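Local coordinates for protein transcriptional regulator, MarR family, putative (Bacillus cereus, PDB 3BJA) that probably binds DNA as a winged-helix transcription factor of the MarR family, working as a homodimer, at residues 47-50 / 51-54; 68-71 / 72-76; 94-97 / 98-102; 118-121 / 122-125. All blocks are in the same frame, centred on the assembly; numbering follows the deposited sequence.

Contact 1: 47-50 / 51-54; sequences KVSM and SKLI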
ATOM      1  N   LYS A  47      -8.907 -19.397 -14.148  1.00 79.96           N
ATOM      2  CA  LYS A  47     -10.022 -18.507 -14.374  1.00 80.14           C
ATOM      3  C   LYS A  47     -10.751 -18.405 -13.026  1.00 81.35           C
ATOM      4  O   LYS A  47     -11.430 -19.348 -12.615  1.00 83.58           O
ATOM      5  CB  LYS A  47     -10.907 -19.093 -15.485  1.00 79.43           C
ATOM      6  CG  LYS A  47     -12.103 -18.279 -15.917  1.00 78.38           C
ATOM      7  CD  LYS A  47     -12.972 -19.046 -16.922  1.00 80.80           C
ATOM      8  CE  LYS A  47     -12.315 -19.237 -18.293  1.00 82.72           C
ATOM      9  NZ  LYS A  47     -13.128 -20.074 -19.225  1.00 81.78           N
ATOM     10  N   VAL A  48     -10.535 -17.297 -12.314  1.00 80.93           N
ATOM     11  CA  VAL A  48     -11.203 -17.023 -11.019  1.00 80.52           C
ATOM     12  C   VAL A  48     -12.299 -15.956 -11.187  1.00 80.53           C
ATOM     13  O   VAL A  48     -12.461 -15.371 -12.268  1.00 80.52           O
ATOM     14  CB  VAL A  48     -10.202 -16.604  -9.900  1.00 80.27           C
ATOM     15  CG1 VAL A  48      -9.264 -17.773  -9.550  1.00 78.55           C
ATOM     16  CG2 VAL A  48      -9.416 -15.352 -10.286  1.00 80.37           C
ATOM     17  N   SER A  49     -13.072 -15.751 -10.123  1.00 78.74           N
ATOM     18  CA  SER A  49     -14.112 -14.731 -10.104  1.00 78.12           C
ATOM     19  C   SER A  49     -13.496 -13.380  -9.748  1.00 78.61           C
ATOM     20  O   SER A  49     -12.398 -13.310  -9.176  1.00 78.05           O
ATOM     21  CB  SER A  49     -15.211 -15.075  -9.082  1.00 77.99           C
ATOM     22  OG  SER A  49     -14.740 -14.980  -7.740  1.00 71.84           O
HETATM   23  N   MSE A  50     -14.222 -12.316 -10.085  1.00 79.30           N
HETATM   24  CA  MSE A  50     -13.844 -10.954  -9.698  1.00 81.03           C
HETATM   25  C   MSE A  50     -13.661 -10.831  -8.190  1.00 82.41           C
HETATM   26  O   MSE A  50     -12.715 -10.181  -7.743  1.00 82.35           O
HETATM   27  CB  MSE A  50     -14.878  -9.916 -10.183  1.00 81.23           C
HETATM   28  CG  MSE A  50     -14.525  -9.335 -11.529  1.00 84.36           C
HETATM   29 SE   MSE A  50     -13.076  -8.075 -11.246  0.75 78.26          SE
HETATM   30  CE  MSE A  50     -14.202  -6.563 -10.711  1.00 78.71           C
ATOM     31  N   SER A  51     -14.560 -11.466  -7.428  1.00 83.52           N
ATOM     32  CA  SER A  51     -14.493 -11.479  -5.967  1.00 84.59           C
ATOM     33  C   SER A  51     -13.235 -12.215  -5.518  1.00 84.78           C
ATOM     34  O   SER A  51     -12.462 -11.652  -4.755  1.00 83.69           O
ATOM     35  CB  SER A  51     -15.760 -12.091  -5.345  1.00 84.40           C
ATOM     36  OG  SER A  51     -16.909 -11.333  -5.686  1.00 77.94           O
ATOM     37  N   LYS A  52     -13.013 -13.435  -6.028  1.00 87.79           N
ATOM     38  CA  LYS A  52     -11.765 -14.199  -5.730  1.00 89.44           C
ATOM     39  C   LYS A  52     -10.492 -13.412  -6.004  1.00 89.48           C
ATOM     40  O   LYS A  52      -9.549 -13.503  -5.226  1.00 89.52           O
ATOM     41  CB  LYS A  52     -11.673 -15.572  -6.449  1.00 92.55           C
ATOM     42  CG  LYS A  52     -11.883 -16.784  -5.542  1.00 98.75           C
ATOM     43  CD  LYS A  52     -10.654 -16.988  -4.628  1.00102.31           C
ATOM     44  CE  LYS A  52     -10.864 -18.115  -3.633  1.00104.16           C
ATOM     45  NZ  LYS A  52      -9.731 -18.202  -2.668  1.00106.50           N
ATOM     46  N   LEU A  53     -10.482 -12.659  -7.107  1.00 89.36           N
ATOM     47  CA  LEU A  53      -9.350 -11.802  -7.467  1.00 89.21           C
ATOM     48  C   LEU A  53      -9.198 -10.695  -6.433  1.00 88.60           C
ATOM     49  O   LEU A  53      -8.101 -10.474  -5.956  1.00 89.02           O
ATOM     50  CB  LEU A  53      -9.498 -11.227  -8.890  1.00 89.42           C
ATOM     51  CG  LEU A  53      -8.425 -10.262  -9.412  1.00 87.20           C
ATOM     52  CD1 LEU A  53      -7.046 -10.925  -9.385  1.00 72.95           C
ATOM     53  CD2 LEU A  53      -8.787  -9.777 -10.798  1.00 84.76           C
ATOM     54  N   ILE A  54     -10.294 -10.029  -6.067  1.00 91.34           N
ATOM     55  CA  ILE A  54     -10.261  -8.958  -5.031  1.00 93.19           C
ATOM     56  C   ILE A  54      -9.716  -9.504  -3.685  1.00 96.02           C
ATOM     57  O   ILE A  54      -8.885  -8.866  -3.039  1.00 96.06           O
ATOM     58  CB  ILE A  54     -11.650  -8.282  -4.845  1.00 91.74           C
ATOM     59  CG1 ILE A  54     -12.038  -7.481  -6.096  1.00 93.02           C
ATOM     60  CG2 ILE A  54     -11.635  -7.325  -3.659  1.00 90.23           C
ATOM     61  CD1 ILE A  54     -13.539  -7.237  -6.255  1.00 88.67           C
TER
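S49 holds the first turn of helix 50-56 at two points. Its OG accepts from K52 N at 2.9 Å along a nearly straight N-H (166°), the N-cap bond, and its carbonyl O takes L53 N. With OG lodged between the backbone N and the carbonyl carbon (chi1 69°), the hydroxyl is brought in front of the K52 amide. The backbone bond from L53 to S49 is repeated one residue on, I54 N to M50 O at 2.9 Å, and I54 CG1 rests against the same oxygen at 3.2 Å.

The tight side faces the protein: L53 is buried, its CB against M50 O, and its side chain packs on V41 and M64 while V48 reaches L42 of helix 33-44. Apolar touching inside the turn is looser, V48 CG2 lying 4.4 Å from L53 CB. Toward solvent, V48 CB meets K52 CB at 3.9 Å, beyond which the lysine chain bends at chi2 and runs outward; S51 is likewise exposed.

Backbone bonds from V48 to V91 and from M50 to T89 tie the strand end to 89-93, and helix 50-56 begins directly after strand 48-49. The cap satisfies the K52 amide, which has no earlier helical carbonyl to bond.

Contact 2: 68-71 / 72-76; sequences IQRM and KRDGY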
ATOM      1  N   ILE A  68      -9.429  -3.205 -14.160  1.00 69.23           N
ATOM      2  CA  ILE A  68      -9.510  -4.456 -14.959  1.00 69.84           C
ATOM      3  C   ILE A  68      -9.969  -4.175 -16.388  1.00 69.07           C
ATOM      4  O   ILE A  68      -9.470  -4.790 -17.318  1.00 69.30           O
ATOM      5  CB  ILE A  68     -10.379  -5.578 -14.265  1.00 71.06           C
ATOM      6  CG1 ILE A  68      -9.492  -6.456 -13.354  1.00 73.30           C
ATOM      7  CG2 ILE A  68     -11.016  -6.531 -15.265  1.00 65.59           C
ATOM      8  CD1 ILE A  68      -8.793  -5.703 -12.258  1.00 81.51           C
ATOM      9  N   GLN A  69     -10.936  -3.275 -16.556  1.00 69.70           N
ATOM     10  CA  GLN A  69     -11.381  -2.838 -17.901  1.00 69.27           C
ATOM     11  C   GLN A  69     -10.250  -2.256 -18.754  1.00 67.69           C
ATOM     12  O   GLN A  69     -10.190  -2.500 -19.961  1.00 66.00           O
ATOM     13  CB  GLN A  69     -12.553  -1.836 -17.814  1.00 69.75           C
ATOM     14  CG  GLN A  69     -13.894  -2.479 -18.110  1.00 75.76           C
ATOM     15  CD  GLN A  69     -14.080  -2.788 -19.608  1.00 79.09           C
ATOM     16  OE1 GLN A  69     -13.815  -1.948 -20.468  1.00 80.40           O
ATOM     17  NE2 GLN A  69     -14.554  -3.994 -19.910  1.00 82.96           N
ATOM     18  N   ARG A  70      -9.374  -1.496 -18.104  1.00 68.30           N
ATOM     19  CA  ARG A  70      -8.179  -0.920 -18.718  1.00 67.86           C
ATOM     20  C   ARG A  70      -7.264  -2.056 -19.187  1.00 66.63           C
ATOM     21  O   ARG A  70      -6.789  -2.043 -20.321  1.00 68.24           O
ATOM     22  CB  ARG A  70      -7.467  -0.014 -17.695  1.00 69.55           C
ATOM     23  CG  ARG A  70      -6.267   0.799 -18.166  1.00 73.26           C
ATOM     24  CD  ARG A  70      -6.618   1.615 -19.364  1.00 90.40           C
ATOM     25  NE  ARG A  70      -5.817   2.836 -19.513  1.00 97.63           N
ATOM     26  CZ  ARG A  70      -6.240   4.100 -19.316  1.00102.79           C
ATOM     27  NH1 ARG A  70      -7.506   4.407 -18.968  1.00101.81           N
ATOM     28  NH2 ARG A  70      -5.372   5.103 -19.501  1.00104.61           N
HETATM   29  N   MSE A  71      -7.051  -3.049 -18.317  1.00 64.65           N
HETATM   30  CA  MSE A  71      -6.276  -4.255 -18.659  1.00 61.47           C
HETATM   31  C   MSE A  71      -6.976  -5.098 -19.740  1.00 63.09           C
HETATM   32  O   MSE A  71      -6.316  -5.812 -20.484  1.00 61.48           O
HETATM   33  CB  MSE A  71      -5.999  -5.120 -17.409  1.00 59.75           C
HETATM   34  CG  MSE A  71      -5.110  -4.452 -16.373  1.00 58.31           C
HETATM   35 SE   MSE A  71      -4.685  -5.604 -14.818  0.75 52.81          SE
HETATM   36  CE  MSE A  71      -3.286  -6.754 -15.590  1.00 59.45           C
ATOM     37  N   LYS A  72      -8.307  -5.024 -19.802  1.00 66.06           N
ATOM     38  CA  LYS A  72      -9.088  -5.744 -20.802  1.00 69.52           C
ATOM     39  C   LYS A  72      -8.842  -5.158 -22.206  1.00 70.93           C
ATOM     40  O   LYS A  72      -8.572  -5.923 -23.139  1.00 69.77           O
ATOM     41  CB  LYS A  72     -10.590  -5.756 -20.452  1.00 68.78           C
ATOM     42  CG  LYS A  72     -11.400  -6.822 -21.192  1.00 68.60           C
ATOM     43  CD  LYS A  72     -12.898  -6.623 -21.000  1.00 70.76           C
ATOM     44  CE  LYS A  72     -13.733  -7.733 -21.654  1.00 70.68           C
ATOM     45  NZ  LYS A  72     -13.415  -7.922 -23.071  1.00 75.25           N
ATOM     46  N   ARG A  73      -8.913  -3.821 -22.337  1.00 72.84           N
ATOM     47  CA  ARG A  73      -8.688  -3.137 -23.631  1.00 74.25           C
ATOM     48  C   ARG A  73      -7.196  -3.260 -24.031  1.00 74.17           C
ATOM     49  O   ARG A  73      -6.899  -3.451 -25.214  1.00 74.76           O
ATOM     50  CB  ARG A  73      -9.178  -1.658 -23.641  1.00 75.74           C
ATOM     51  CG  ARG A  73      -8.128  -0.625 -23.209  1.00 79.75           C
ATOM     52  CD  ARG A  73      -8.553   0.843 -23.175  1.00 79.89           C
ATOM     53  NE  ARG A  73      -7.494   1.897 -23.087  1.00 85.13           N
ATOM     54  CZ  ARG A  73      -6.188   1.807 -22.728  1.00 86.04           C
ATOM     55  NH1 ARG A  73      -5.576   0.694 -22.316  1.00 84.37           N
ATOM     56  NH2 ARG A  73      -5.441   2.926 -22.742  1.00 84.82           N
ATOM     57  N   ASP A  74      -6.284  -3.122 -23.051  1.00 73.24           N
ATOM     58  CA  ASP A  74      -4.836  -3.344 -23.253  1.00 73.26           C
ATOM     59  C   ASP A  74      -4.490  -4.748 -23.734  1.00 72.24           C
ATOM     60  O   ASP A  74      -3.387  -4.958 -24.231  1.00 72.87           O
ATOM     61  CB  ASP A  74      -4.010  -3.091 -21.965  1.00 74.89           C
ATOM     62  CG  ASP A  74      -3.646  -1.639 -21.758  1.00 78.81           C
ATOM     63  OD1 ASP A  74      -3.368  -0.941 -22.758  1.00 87.02           O
ATOM     64  OD2 ASP A  74      -3.605  -1.181 -20.595  1.00 85.43           O
ATOM     65  N   GLY A  75      -5.387  -5.709 -23.512  1.00 71.18           N
ATOM     66  CA  GLY A  75      -5.230  -7.071 -24.003  1.00 70.52           C
ATOM     67  C   GLY A  75      -4.510  -8.032 -23.091  1.00 68.77           C
ATOM     68  O   GLY A  75      -4.149  -9.107 -23.537  1.00 67.64           O
ATOM     69  N   TYR A  76      -4.329  -7.667 -21.823  1.00 69.54           N
ATOM     70  CA  TYR A  76      -3.676  -8.530 -20.843  1.00 69.63           C
ATOM     71  C   TYR A  76      -4.644  -9.572 -20.278  1.00 69.39           C
ATOM     72  O   TYR A  76      -4.283 -10.738 -20.158  1.00 69.32           O
ATOM     73  CB  TYR A  76      -3.098  -7.722 -19.688  1.00 71.56           C
ATOM     74  CG  TYR A  76      -2.091  -6.652 -20.065  1.00 74.45           C
ATOM     75  CD1 TYR A  76      -0.875  -6.981 -20.683  1.00 74.50           C
ATOM     76  CD2 TYR A  76      -2.323  -5.304 -19.746  1.00 78.87           C
ATOM     77  CE1 TYR A  76       0.072  -5.979 -21.014  1.00 74.78           C
ATOM     78  CE2 TYR A  76      -1.381  -4.301 -20.062  1.00 79.22           C
ATOM     79  CZ  TYR A  76      -0.193  -4.643 -20.697  1.00 76.28           C
ATOM     80  OH  TYR A  76       0.701  -3.643 -20.989  1.00 74.75           O
TER
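The guanidinium groups of R70 and R73 lie partly over one another, their planes 33° apart. On one face of the R73 group sits R70 NE, offset toward the rim and 3.3 Å from R73 NH2, and R70 CD closes on R73 NH1 at the same distance. At the R73 edge, in plane, is the D74 carboxylate: R73 NH1 makes a salt bridge to D74 OD1 of 2.8 Å, weak as a hydrogen bond because of its bent angle. That carboxylate probably offsets some of the repulsion between the two like charges; R70 NE is 4.7 Å from D74 OD2, too far for a direct contact. The two arginines run side by side along the exposed flank, R70 folding at chi2 (54°) while R73 stays extended from CG to NE.

Beside them Q69 and K72 also point the same way, with Q69 NE2 at 3.3 Å from K72 CD. The Y76 ring stands obliquely to M71 O. Y76 CB is 4.2 Å from M71 CE, the bent tip of a selenomethionine buried against Q35, V38 and I39 of helix 33-44.

Two bonds close the last turn, Y76 N to M71 O at 3.0 Å and, within it, G75 N to K72 O at 3.2 Å; G75 N adds a weak bond to M71 O. G75 takes positive phi (90°), a conformation that favours glycine. This is a Schellman motif: it ends helix 64-73, in the position of the recognition helix of a MarR winged helix-turn-helix, and turns the chain into strand 77-81 of the wing.

Contact 3: 94-97 / 98-102; sequences TKKG and EETKK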
ATOM      1  N   THR A  94      -4.969 -13.558 -20.924  1.00 67.35           N
ATOM      2  CA  THR A  94      -4.990 -13.834 -22.355  1.00 68.07           C
ATOM      3  C   THR A  94      -3.582 -14.349 -22.695  1.00 69.39           C
ATOM      4  O   THR A  94      -2.688 -14.364 -21.820  1.00 67.73           O
ATOM      5  CB  THR A  94      -5.252 -12.559 -23.184  1.00 67.92           C
ATOM      6  OG1 THR A  94      -4.178 -11.627 -22.983  1.00 68.78           O
ATOM      7  CG2 THR A  94      -6.588 -11.911 -22.795  1.00 68.92           C
ATOM      8  N   LYS A  95      -3.384 -14.744 -23.962  1.00 69.76           N
ATOM      9  CA  LYS A  95      -2.072 -15.209 -24.439  1.00 69.49           C
ATOM     10  C   LYS A  95      -1.012 -14.103 -24.244  1.00 69.44           C
ATOM     11  O   LYS A  95       0.078 -14.379 -23.716  1.00 68.06           O
ATOM     12  CB  LYS A  95      -2.148 -15.678 -25.893  1.00 68.97           C
ATOM     13  CG  LYS A  95      -0.901 -16.425 -26.374  1.00 70.68           C
ATOM     14  CD  LYS A  95      -1.167 -17.116 -27.725  1.00 70.75           C
ATOM     15  CE  LYS A  95       0.082 -17.762 -28.304  1.00 71.72           C
ATOM     16  NZ  LYS A  95      -0.172 -18.336 -29.674  1.00 71.91           N
ATOM     17  N   LYS A  96      -1.369 -12.864 -24.618  1.00 69.32           N
ATOM     18  CA  LYS A  96      -0.517 -11.667 -24.431  1.00 69.12           C
ATOM     19  C   LYS A  96      -0.128 -11.448 -22.959  1.00 70.49           C
ATOM     20  O   LYS A  96       1.019 -11.130 -22.661  1.00 71.40           O
ATOM     21  CB  LYS A  96      -1.232 -10.406 -24.960  1.00 68.79           C
ATOM     22  CG  LYS A  96      -0.432  -9.095 -24.807  1.00 68.80           C
ATOM     23  CD  LYS A  96      -1.204  -7.849 -25.188  1.00 66.79           C
ATOM     24  CE  LYS A  96      -0.335  -6.625 -24.936  1.00 64.46           C
ATOM     25  NZ  LYS A  96      -0.960  -5.333 -25.289  1.00 63.53           N
ATOM     26  N   GLY A  97      -1.097 -11.563 -22.056  1.00 71.33           N
ATOM     27  CA  GLY A  97      -0.834 -11.411 -20.614  1.00 72.94           C
ATOM     28  C   GLY A  97       0.041 -12.523 -20.044  1.00 73.11           C
ATOM     29  O   GLY A  97       0.817 -12.302 -19.103  1.00 71.47           O
ATOM     30  N   GLU A  98      -0.110 -13.718 -20.617  1.00 72.98           N
ATOM     31  CA  GLU A  98       0.679 -14.884 -20.239  1.00 73.61           C
ATOM     32  C   GLU A  98       2.155 -14.622 -20.637  1.00 72.26           C
ATOM     33  O   GLU A  98       3.083 -14.898 -19.872  1.00 71.35           O
ATOM     34  CB  GLU A  98       0.155 -16.137 -20.958  1.00 75.03           C
ATOM     35  CG  GLU A  98       0.358 -17.439 -20.188  1.00 83.78           C
ATOM     36  CD  GLU A  98      -0.930 -17.961 -19.573  1.00 92.64           C
ATOM     37  OE1 GLU A  98      -1.723 -18.551 -20.361  1.00 92.60           O
ATOM     38  OE2 GLU A  98      -1.123 -17.812 -18.333  1.00 93.82           O
ATOM     39  N   GLU A  99       2.324 -14.094 -21.855  1.00 72.08           N
ATOM     40  CA  GLU A  99       3.615 -13.702 -22.430  1.00 71.81           C
ATOM     41  C   GLU A  99       4.213 -12.503 -21.677  1.00 69.96           C
ATOM     42  O   GLU A  99       5.417 -12.472 -21.434  1.00 70.83           O
ATOM     43  CB  GLU A  99       3.479 -13.423 -23.955  1.00 70.97           C
ATOM     44  CG  GLU A  99       3.200 -14.707 -24.812  1.00 71.12           C
ATOM     45  CD  GLU A  99       2.714 -14.443 -26.285  1.00 76.68           C
ATOM     46  OE1 GLU A  99       2.377 -13.280 -26.645  1.00 82.04           O
ATOM     47  OE2 GLU A  99       2.663 -15.422 -27.093  1.00 78.84           O
ATOM     48  N   THR A 100       3.375 -11.530 -21.312  1.00 69.50           N
ATOM     49  CA  THR A 100       3.809 -10.351 -20.523  1.00 69.99           C
ATOM     50  C   THR A 100       4.408 -10.765 -19.166  1.00 68.98           C
ATOM     51  O   THR A 100       5.408 -10.180 -18.747  1.00 66.75           O
ATOM     52  CB  THR A 100       2.658  -9.321 -20.315  1.00 69.08           C
ATOM     53  OG1 THR A 100       2.214  -8.856 -21.590  1.00 65.11           O
ATOM     54  CG2 THR A 100       3.108  -8.115 -19.482  1.00 68.38           C
ATOM     55  N   LYS A 101       3.810 -11.771 -18.512  1.00 70.13           N
ATOM     56  CA  LYS A 101       4.335 -12.296 -17.243  1.00 71.58           C
ATOM     57  C   LYS A 101       5.765 -12.829 -17.404  1.00 70.78           C
ATOM     58  O   LYS A 101       6.629 -12.512 -16.587  1.00 70.13           O
ATOM     59  CB  LYS A 101       3.474 -13.422 -16.689  1.00 72.31           C
ATOM     60  CG  LYS A 101       3.911 -13.851 -15.274  1.00 74.27           C
ATOM     61  CD  LYS A 101       3.309 -15.172 -14.882  1.00 78.76           C
ATOM     62  CE  LYS A 101       3.842 -15.642 -13.526  1.00 87.01           C
ATOM     63  NZ  LYS A 101       5.269 -16.091 -13.574  1.00 85.71           N
ATOM     64  N   LYS A 102       5.978 -13.643 -18.445  1.00 69.33           N
ATOM     65  CA  LYS A 102       7.283 -14.227 -18.768  1.00 68.49           C
ATOM     66  C   LYS A 102       8.360 -13.148 -18.883  1.00 68.75           C
ATOM     67  O   LYS A 102       9.429 -13.254 -18.253  1.00 68.20           O
ATOM     68  CB  LYS A 102       7.210 -15.039 -20.073  1.00 65.77           C
TER
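E98, G97 and E99 carry most of the contact in this first part of helix 95-116. The E98 amide bonds to T94 O at 2.9 Å, and its CB presses on K95 O at 3.3 Å, after which the chain bends at chi2 and leads its carboxylate over the exposed side. G97, buried and without a side chain, works through its backbone: its N-H runs almost straight (165°) to T94 OG1 at 3.2 Å, the N-cap bond, and its O accepts from K101 N.

E99 bonds through its N to K95 O and lays CG against that same oxygen at 3.3 Å. CG beside the backbone N (chi1 -69°) and an extended chain beyond it carry the carboxylate back across the K95 side chain, where E99 OE2 lies 3.7 Å from K95 CE. K95 NZ stays 4.8 Å from E99 OE2, so the opposite charges can attract only at a distance.

T100 adds a double grip on K96 O: its amide N comes in at 2.7 Å and its OG1 at 2.8 Å, from opposite faces of the carbonyl plane. The buried hydroxyl is thereby satisfied within its own helix.

T94 OG1 also bonds G75 O, and K96 NZ bonds D74 O and makes a cation-pi contact with Y76. K101 packs on I39, Q40 and A43 of helix 33-44 and pairs with D105. The turn thus follows directly from strand 89-93, joined to the C-terminal end of helix 64-73 and laid against helix 33-44.

Contact 4: 118-121 / 122-125; sequences CFTK and EEEG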
ATOM      1  N   CYS A 118      20.782  -6.609   0.258  1.00 77.17           N
ATOM      2  CA  CYS A 118      21.744  -5.777   0.986  1.00 76.43           C
ATOM      3  C   CYS A 118      22.234  -6.313   2.326  1.00 76.59           C
ATOM      4  O   CYS A 118      23.223  -5.791   2.848  1.00 76.81           O
ATOM      5  CB  CYS A 118      21.153  -4.389   1.215  1.00 74.48           C
ATOM      6  SG  CYS A 118      19.533  -4.435   1.978  1.00 79.52           S
ATOM      7  N   PHE A 119      21.568  -7.334   2.872  1.00 75.27           N
ATOM      8  CA  PHE A 119      21.928  -7.894   4.174  1.00 73.81           C
ATOM      9  C   PHE A 119      22.932  -9.038   4.056  1.00 73.59           C
ATOM     10  O   PHE A 119      23.036  -9.691   3.019  1.00 74.43           O
ATOM     11  CB  PHE A 119      20.673  -8.388   4.902  1.00 72.31           C
ATOM     12  CG  PHE A 119      19.670  -7.314   5.141  1.00 73.52           C
ATOM     13  CD1 PHE A 119      19.928  -6.315   6.088  1.00 76.67           C
ATOM     14  CD2 PHE A 119      18.473  -7.274   4.422  1.00 68.59           C
ATOM     15  CE1 PHE A 119      19.017  -5.274   6.310  1.00 73.56           C
ATOM     16  CE2 PHE A 119      17.540  -6.237   4.643  1.00 74.90           C
ATOM     17  CZ  PHE A 119      17.811  -5.240   5.588  1.00 74.88           C
ATOM     18  N   THR A 120      23.654  -9.297   5.141  1.00 72.70           N
ATOM     19  CA  THR A 120      24.552 -10.455   5.193  1.00 72.53           C
ATOM     20  C   THR A 120      23.655 -11.681   5.461  1.00 72.48           C
ATOM     21  O   THR A 120      22.498 -11.538   5.861  1.00 75.00           O
ATOM     22  CB  THR A 120      25.661 -10.321   6.279  1.00 69.11           C
ATOM     23  OG1 THR A 120      25.084 -10.393   7.574  1.00 73.80           O
ATOM     24  CG2 THR A 120      26.432  -9.014   6.162  1.00 62.97           C
ATOM     25  N   LYS A 121      24.179 -12.875   5.228  1.00 74.06           N
ATOM     26  CA  LYS A 121      23.438 -14.118   5.512  1.00 74.72           C
ATOM     27  C   LYS A 121      23.010 -14.199   6.976  1.00 74.12           C
ATOM     28  O   LYS A 121      21.907 -14.669   7.257  1.00 76.87           O
ATOM     29  CB  LYS A 121      24.258 -15.364   5.156  1.00 75.37           C
ATOM     30  CG  LYS A 121      24.583 -15.555   3.678  1.00 79.64           C
ATOM     31  CD  LYS A 121      23.350 -15.891   2.881  1.00 86.41           C
ATOM     32  CE  LYS A 121      23.631 -16.058   1.403  1.00 91.24           C
ATOM     33  NZ  LYS A 121      22.334 -15.884   0.646  1.00 97.99           N
ATOM     34  N   GLU A 122      23.865 -13.726   7.890  1.00 72.16           N
ATOM     35  CA  GLU A 122      23.538 -13.711   9.318  1.00 70.97           C
ATOM     36  C   GLU A 122      22.340 -12.792   9.597  1.00 70.08           C
ATOM     37  O   GLU A 122      21.402 -13.199  10.283  1.00 69.51           O
ATOM     38  CB  GLU A 122      24.735 -13.302  10.181  1.00 68.82           C
ATOM     39  CG  GLU A 122      24.462 -13.547  11.665  1.00 69.67           C
ATOM     40  CD  GLU A 122      25.636 -13.332  12.587  1.00 71.73           C
ATOM     41  OE1 GLU A 122      26.803 -13.224  12.133  1.00 76.99           O
ATOM     42  OE2 GLU A 122      25.372 -13.303  13.803  1.00 72.65           O
ATOM     43  N   GLU A 123      22.401 -11.577   9.053  1.00 70.37           N
ATOM     44  CA  GLU A 123      21.342 -10.577   9.173  1.00 73.14           C
ATOM     45  C   GLU A 123      20.003 -11.045   8.589  1.00 74.83           C
ATOM     46  O   GLU A 123      18.952 -10.764   9.180  1.00 77.67           O
ATOM     47  CB  GLU A 123      21.769  -9.260   8.517  1.00 73.42           C
ATOM     48  CG  GLU A 123      22.928  -8.545   9.222  1.00 70.46           C
ATOM     49  CD  GLU A 123      23.378  -7.279   8.506  1.00 73.12           C
ATOM     50  OE1 GLU A 123      23.337  -7.218   7.259  1.00 70.30           O
ATOM     51  OE2 GLU A 123      23.786  -6.323   9.201  1.00 75.06           O
ATOM     52  N   GLU A 124      20.044 -11.717   7.430  1.00 75.60           N
ATOM     53  CA  GLU A 124      18.837 -12.306   6.786  1.00 75.60           C
ATOM     54  C   GLU A 124      18.076 -13.223   7.749  1.00 74.74           C
ATOM     55  O   GLU A 124      16.858 -13.121   7.867  1.00 72.20           O
ATOM     56  CB  GLU A 124      19.202 -13.105   5.513  1.00 76.39           C
ATOM     57  CG  GLU A 124      19.393 -12.248   4.250  1.00 76.37           C
ATOM     58  CD  GLU A 124      20.002 -13.009   3.051  1.00 78.57           C
ATOM     59  OE1 GLU A 124      20.338 -14.230   3.141  1.00 80.37           O
ATOM     60  OE2 GLU A 124      20.184 -12.346   2.005  1.00 84.74           O
ATOM     61  N   GLY A 125      18.813 -14.115   8.420  1.00 75.71           N
ATOM     62  CA  GLY A 125      18.251 -15.030   9.440  1.00 74.43           C
ATOM     63  C   GLY A 125      17.616 -14.304  10.624  1.00 73.20           C
ATOM     64  O   GLY A 125      16.558 -14.720  11.118  1.00 74.70           O
TER
HETATM   65  O   HOH W   1      19.781  -9.526   1.773  1.00 69.95           O
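E123 OE1 is gripped from two subunits: T120 N donates to it at 3.0 Å, nearly straight (169°), and K133 of the second subunit forms a salt bridge with it. The amide arrives on the anti side of the carboxylate, 23° out of its plane. In return E123 N reaches T120 OG1 at 3.3 Å, which completes a capping box at the start of helix 121-138. The extended E123 chain, with CG beside its own backbone N (chi1 -67°), carries the carboxylate back to the backbone just before the helix, in front of T120 N.

The same OE1 lies in plane at the edge of the F119 ring, 3.7 Å from CD1, with ring and carboxylate steeply turned against each other. C118 SG sits over one face of the ring, offset toward its rim. The ring meets W134 of the second subunit edge-to-face.

E124 serves the other flank. Its N bonds T120 O at 2.9 Å, and its OE1 forms a long salt bridge of 3.6 Å to K121 NZ, the two chains lying side by side. OE2 takes a water at 2.9 Å that in turn accepts from F119 N, linking the carboxylate to the loop.

Carboxylates at a helix N-terminus are probably stabilised as anions by the helix dipole. Here E123 joins that effect to an intersubunit charge pair, so the cap and the dimer interface share one group.

Contacts 1, 2 and 3 belong to the winged-helix lobe that probably meets DNA, whereas contact 4 lies in the dimerisation region, its centre 34 to 40 Å from the centres of the other three. Contacts 1 and 2 fall on successive helices, 50-56 and 64-73, and touch where L53 CD2 packs on I68 CG1 at 4.2 Å. Contacts 2 and 3, centres about 12 Å apart, are joined by polar links: G75 O to T94 OG1 is 2.6 Å and D74 O to K96 NZ 2.7 Å, both probable hydrogen bonds. Contacts 3 and 4 open the consecutive helices 95-116 and 121-138. Contacts 1, 3 and 4 thus lie at helix starts and contact 2 at a helix end.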